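Local coordinates for protein Cbm77-rfpl (Ruminococcus flavefaciens, PDB 5FU5) that probably binds plant cell-wall polysaccharides, most likely pectins, as a family 77 carbohydrate-binding module of the cellulosome, at residues S20-I24 / Y110-A114; K32-Y37 / N107-M111. One frame throughout, in Å; residues are numbered along the deposited sequence.

Contact 1 (S20-I24 / Y110-A114)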
# COMPACT_ATOMS: atom_id res chain seq x y z
N SER A 20 -8.93 -10.13 2.69
CA SER A 20 -8.44 -11.49 2.93
C SER A 20 -6.95 -11.60 2.65
O SER A 20 -6.27 -12.36 3.31
CB SER A 20 -9.22 -12.54 2.13
OG SER A 20 -9.33 -12.15 0.79
N PHE A 21 -6.43 -10.83 1.70
CA PHE A 21 -5.05 -10.92 1.27
C PHE A 21 -4.13 -10.10 2.23
O PHE A 21 -3.06 -10.60 2.62
CB PHE A 21 -4.89 -10.42 -0.16
CG PHE A 21 -3.49 -10.55 -0.71
CD1 PHE A 21 -3.10 -11.74 -1.30
CD2 PHE A 21 -2.63 -9.47 -0.71
CE1 PHE A 21 -1.84 -11.88 -1.84
CE2 PHE A 21 -1.35 -9.59 -1.26
CZ PHE A 21 -0.97 -10.80 -1.81
N TYR A 22 -4.53 -8.88 2.54
CA TYR A 22 -3.79 -8.02 3.45
C TYR A 22 -4.33 -8.12 4.85
O TYR A 22 -5.53 -8.11 5.05
CB TYR A 22 -3.82 -6.59 2.98
CG TYR A 22 -3.31 -6.35 1.57
CD1 TYR A 22 -1.94 -6.20 1.31
CD2 TYR A 22 -4.16 -6.27 0.45
CE1 TYR A 22 -1.45 -5.98 0.04
CE2 TYR A 22 -3.68 -6.05 -0.81
CZ TYR A 22 -2.32 -5.90 -1.03
OH TYR A 22 -1.81 -5.65 -2.28
N THR A 23 -3.44 -8.21 5.82
CA THR A 23 -3.81 -8.11 7.23
C THR A 23 -3.44 -6.71 7.68
O THR A 23 -2.24 -6.39 7.80
CB THR A 23 -3.14 -9.18 8.06
OG1 THR A 23 -3.55 -10.47 7.58
CG2 THR A 23 -3.50 -9.03 9.51
N ILE A 24 -4.44 -5.86 7.88
CA ILE A 24 -4.26 -4.44 8.12
C ILE A 24 -4.53 -4.12 9.56
O ILE A 24 -5.64 -4.34 10.06
CB ILE A 24 -5.22 -3.62 7.18
CG1 ILE A 24 -4.93 -3.94 5.71
CG2 ILE A 24 -5.05 -2.12 7.42
CD1 ILE A 24 -6.03 -3.57 4.74
N TYR A 110 -4.40 3.57 -1.37
CA TYR A 110 -4.59 2.45 -2.30
C TYR A 110 -3.35 1.59 -2.30
O TYR A 110 -2.23 2.13 -2.19
CB TYR A 110 -4.88 2.99 -3.71
CG TYR A 110 -5.34 1.94 -4.74
CD1 TYR A 110 -6.65 1.46 -4.76
CD2 TYR A 110 -4.44 1.45 -5.69
CE1 TYR A 110 -7.02 0.53 -5.71
CE2 TYR A 110 -4.79 0.50 -6.61
CZ TYR A 110 -6.06 0.06 -6.64
OH TYR A 110 -6.34 -0.89 -7.61
N MET A 111 -3.53 0.30 -2.47
CA MET A 111 -2.38 -0.55 -2.69
C MET A 111 -2.70 -1.73 -3.57
O MET A 111 -3.86 -2.16 -3.69
CB MET A 111 -1.74 -0.96 -1.37
CG MET A 111 -2.57 -1.81 -0.46
SD MET A 111 -1.76 -2.20 1.11
CE MET A 111 -3.27 -2.86 1.79
N GLU A 112 -1.66 -2.17 -4.29
CA GLU A 112 -1.75 -3.28 -5.21
C GLU A 112 -0.49 -4.11 -5.15
O GLU A 112 0.59 -3.56 -5.03
CB GLU A 112 -1.95 -2.80 -6.65
CG GLU A 112 -1.53 -3.86 -7.64
CD GLU A 112 -1.99 -3.64 -9.04
OE1 GLU A 112 -2.31 -2.49 -9.41
OE2 GLU A 112 -2.03 -4.67 -9.73
N TYR A 113 -0.65 -5.42 -5.23
CA TYR A 113 0.47 -6.33 -5.39
C TYR A 113 0.23 -7.09 -6.68
O TYR A 113 -0.76 -7.81 -6.79
CB TYR A 113 0.66 -7.31 -4.20
CG TYR A 113 1.89 -8.11 -4.39
CD1 TYR A 113 3.15 -7.49 -4.31
CD2 TYR A 113 1.86 -9.44 -4.79
CE1 TYR A 113 4.31 -8.19 -4.56
CE2 TYR A 113 3.04 -10.15 -5.07
CZ TYR A 113 4.27 -9.49 -4.90
OH TYR A 113 5.45 -10.16 -5.17
N ALA A 114 1.14 -6.92 -7.64
CA ALA A 114 1.09 -7.59 -8.96
C ALA A 114 2.05 -8.74 -8.92
O ALA A 114 3.25 -8.52 -8.94
CB ALA A 114 1.44 -6.62 -10.06
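The end of Met111 lies flat over the face of the Tyr22 ring. Met111 CE is 3.6 Å from the Tyr22 ring centroid (CH-pi) and Met111 SD 4.2 Å from it (Met-aromatic). Ile24 CD1 approaches Met111 CE at 4.1 Å. Tyr22 reaches past the methionine to the opposing backbone, where its OH is 3.2 Å from Tyr113 N. The angle there is poor for a hydrogen bond, and the hydroxyl bonds to Tyr8 O instead. Phe21 CE2 meets Tyr113 CB at 4.2 Å, and Tyr113 OH bonds to Ser60 O. Phe21 and Tyr113 CA atoms, like those of Tyr22 and Met111, are 9.8 Å apart, so side chains fill the gap. Apolar and aromatic side chains interlock here between two layers of strands, consistent with the core of a beta-sandwich module. The 110-114 segment is hydrogen-bonded on its two edges to strands 4-11 and 62-68. Across the gap, Thr23 pairs with Ser55 of strand 53-58, and Phe56 of that strand meets the rings of both Tyr22 and Tyr113.

Contact 2 (K32-Y37 / N107-M111)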
# COMPACT_ATOMS: atom_id res chain seq x y z
N LYS A 32 -7.39 13.81 5.87
CA LYS A 32 -6.03 13.90 5.39
C LYS A 32 -5.94 14.18 3.91
O LYS A 32 -4.93 13.88 3.25
CB LYS A 32 -5.29 12.59 5.72
CG LYS A 32 -5.29 12.20 7.19
CD LYS A 32 -4.64 13.24 8.11
CE LYS A 32 -4.61 12.68 9.53
NZ LYS A 32 -3.97 13.71 10.39
N GLY A 33 -6.99 14.78 3.35
CA GLY A 33 -6.98 15.12 1.94
C GLY A 33 -7.35 13.95 1.08
O GLY A 33 -8.00 13.02 1.54
N THR A 34 -6.99 14.05 -0.20
CA THR A 34 -7.31 13.06 -1.19
C THR A 34 -6.10 12.54 -1.92
O THR A 34 -5.02 13.15 -1.88
CB THR A 34 -8.29 13.65 -2.23
OG1 THR A 34 -7.71 14.70 -3.01
CG2 THR A 34 -9.57 14.12 -1.56
N ALA A 35 -6.27 11.43 -2.60
CA ALA A 35 -5.31 10.96 -3.60
C ALA A 35 -6.05 10.69 -4.89
O ALA A 35 -7.18 10.20 -4.86
CB ALA A 35 -4.59 9.73 -3.14
N THR A 36 -5.44 11.05 -6.01
CA THR A 36 -6.01 10.92 -7.33
C THR A 36 -5.15 9.86 -8.03
O THR A 36 -3.93 10.01 -8.14
CB THR A 36 -5.93 12.26 -8.07
OG1 THR A 36 -6.59 13.30 -7.30
CG2 THR A 36 -6.59 12.16 -9.42
N TYR A 37 -5.78 8.78 -8.43
CA TYR A 37 -5.07 7.63 -8.99
C TYR A 37 -5.89 6.91 -10.05
O TYR A 37 -7.01 6.47 -9.77
CB TYR A 37 -4.73 6.63 -7.90
CG TYR A 37 -3.91 5.47 -8.39
CD1 TYR A 37 -2.59 5.66 -8.83
CD2 TYR A 37 -4.42 4.17 -8.39
CE1 TYR A 37 -1.83 4.59 -9.26
CE2 TYR A 37 -3.65 3.11 -8.86
CZ TYR A 37 -2.35 3.33 -9.27
OH TYR A 37 -1.55 2.30 -9.70
N ASN A 107 -0.11 9.33 4.51
CA ASN A 107 -1.47 8.76 4.53
C ASN A 107 -1.74 7.95 3.26
O ASN A 107 -1.61 8.45 2.15
CB ASN A 107 -2.48 9.91 4.71
CG ASN A 107 -2.29 10.58 6.06
OD1 ASN A 107 -2.60 9.99 7.10
ND2 ASN A 107 -1.69 11.75 6.05
N LEU A 108 -2.05 6.66 3.47
CA LEU A 108 -2.12 5.64 2.44
C LEU A 108 -3.57 5.44 1.92
O LEU A 108 -4.46 5.16 2.72
CB LEU A 108 -1.57 4.33 2.99
CG LEU A 108 -1.56 3.09 2.06
CD1 LEU A 108 -0.70 3.34 0.83
CD2 LEU A 108 -1.17 1.85 2.80
N PHE A 109 -3.74 5.53 0.60
CA PHE A 109 -5.10 5.45 0.01
C PHE A 109 -5.41 4.21 -0.82
O PHE A 109 -6.59 3.83 -0.99
CB PHE A 109 -5.38 6.71 -0.81
CG PHE A 109 -5.55 7.96 0.01
CD1 PHE A 109 -4.46 8.62 0.56
CD2 PHE A 109 -6.79 8.54 0.21
CE1 PHE A 109 -4.62 9.75 1.32
CE2 PHE A 109 -6.93 9.69 0.93
CZ PHE A 109 -5.86 10.32 1.49
N TYR A 110 -4.40 3.57 -1.37
CA TYR A 110 -4.59 2.45 -2.30
C TYR A 110 -3.35 1.59 -2.30
O TYR A 110 -2.23 2.13 -2.19
CB TYR A 110 -4.88 2.99 -3.71
CG TYR A 110 -5.34 1.94 -4.74
CD1 TYR A 110 -6.65 1.46 -4.76
CD2 TYR A 110 -4.44 1.45 -5.69
CE1 TYR A 110 -7.02 0.53 -5.71
CE2 TYR A 110 -4.79 0.50 -6.61
CZ TYR A 110 -6.06 0.06 -6.64
OH TYR A 110 -6.34 -0.89 -7.61
N MET A 111 -3.53 0.30 -2.47
CA MET A 111 -2.38 -0.55 -2.69
C MET A 111 -2.70 -1.73 -3.57
O MET A 111 -3.86 -2.16 -3.69
CB MET A 111 -1.74 -0.96 -1.37
CG MET A 111 -2.57 -1.81 -0.46
SD MET A 111 -1.76 -2.20 1.11
CE MET A 111 -3.27 -2.86 1.79
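A classic beta bulge shapes this contact. Phe109 and Tyr110 both sit opposite Val67 of strand 62-68, and both have backbone hydrogen bonds to it. Phe109 has a psi of -24°, which breaks the usual alternation of side chains. As a result the CA-to-CB bonds of both Phe109 and Tyr110 point toward the 32-37 segment. Leu108 and Met111, on either side of the pair in sequence, point away. Phe109 takes the centre of the contact. Ala35 CB lies over one face of the Phe109 ring, 4.1 Å from its centroid, in a CH-pi contact. The closest approach of these side chains is Ala35 CB to Phe109 CG, at 3.7 Å. The backbone before Ala35 curls around the ring, and Gly33 O comes to 3.4 Å from Phe109 CZ at the ring edge. Gly33 has a positive phi of 83°, and its backbone angles would jam a CB against the preceding carbonyl.

In this antiparallel beta fold, strands 35-37 and 107-116 both pair with strand 40-47, which fits the similar direction of the touching parts, 29° apart. They are not paired with each other. Side chains, and the backbone of 32-34 around Phe109, make the contact. At one end, Tyr37 CE2 touches Tyr110 CE2 at 3.6 Å. The two rings meet obliquely, with centroids 5.3 Å apart and planes at 39°. At the other end, the aliphatic part of Lys32 lies against Asn107, with Lys32 CG 3.5 Å from Asn107 OD1. Asn107 ND2 hydrogen-bonds to Glu70 OE2.

Both contacts end on strand 107-116, and their centres are about 14 Å apart. The first partners come early in the chain: 20-24 leads into strand 23-29, and 32-37 follows, ending in strand 35-37. The strand they share comes last among the strands. Contact 2 uses its first part and contact 1 its continuation, with Tyr110 and Met111 common to both segments. These two residues divide the work: Tyr110 turns its side chain to contact 2 and Met111 to contact 1, on opposite faces of the strand. One late strand thus packs on both faces against segments from the first third of the chain, so residues far apart in sequence share one beta framework.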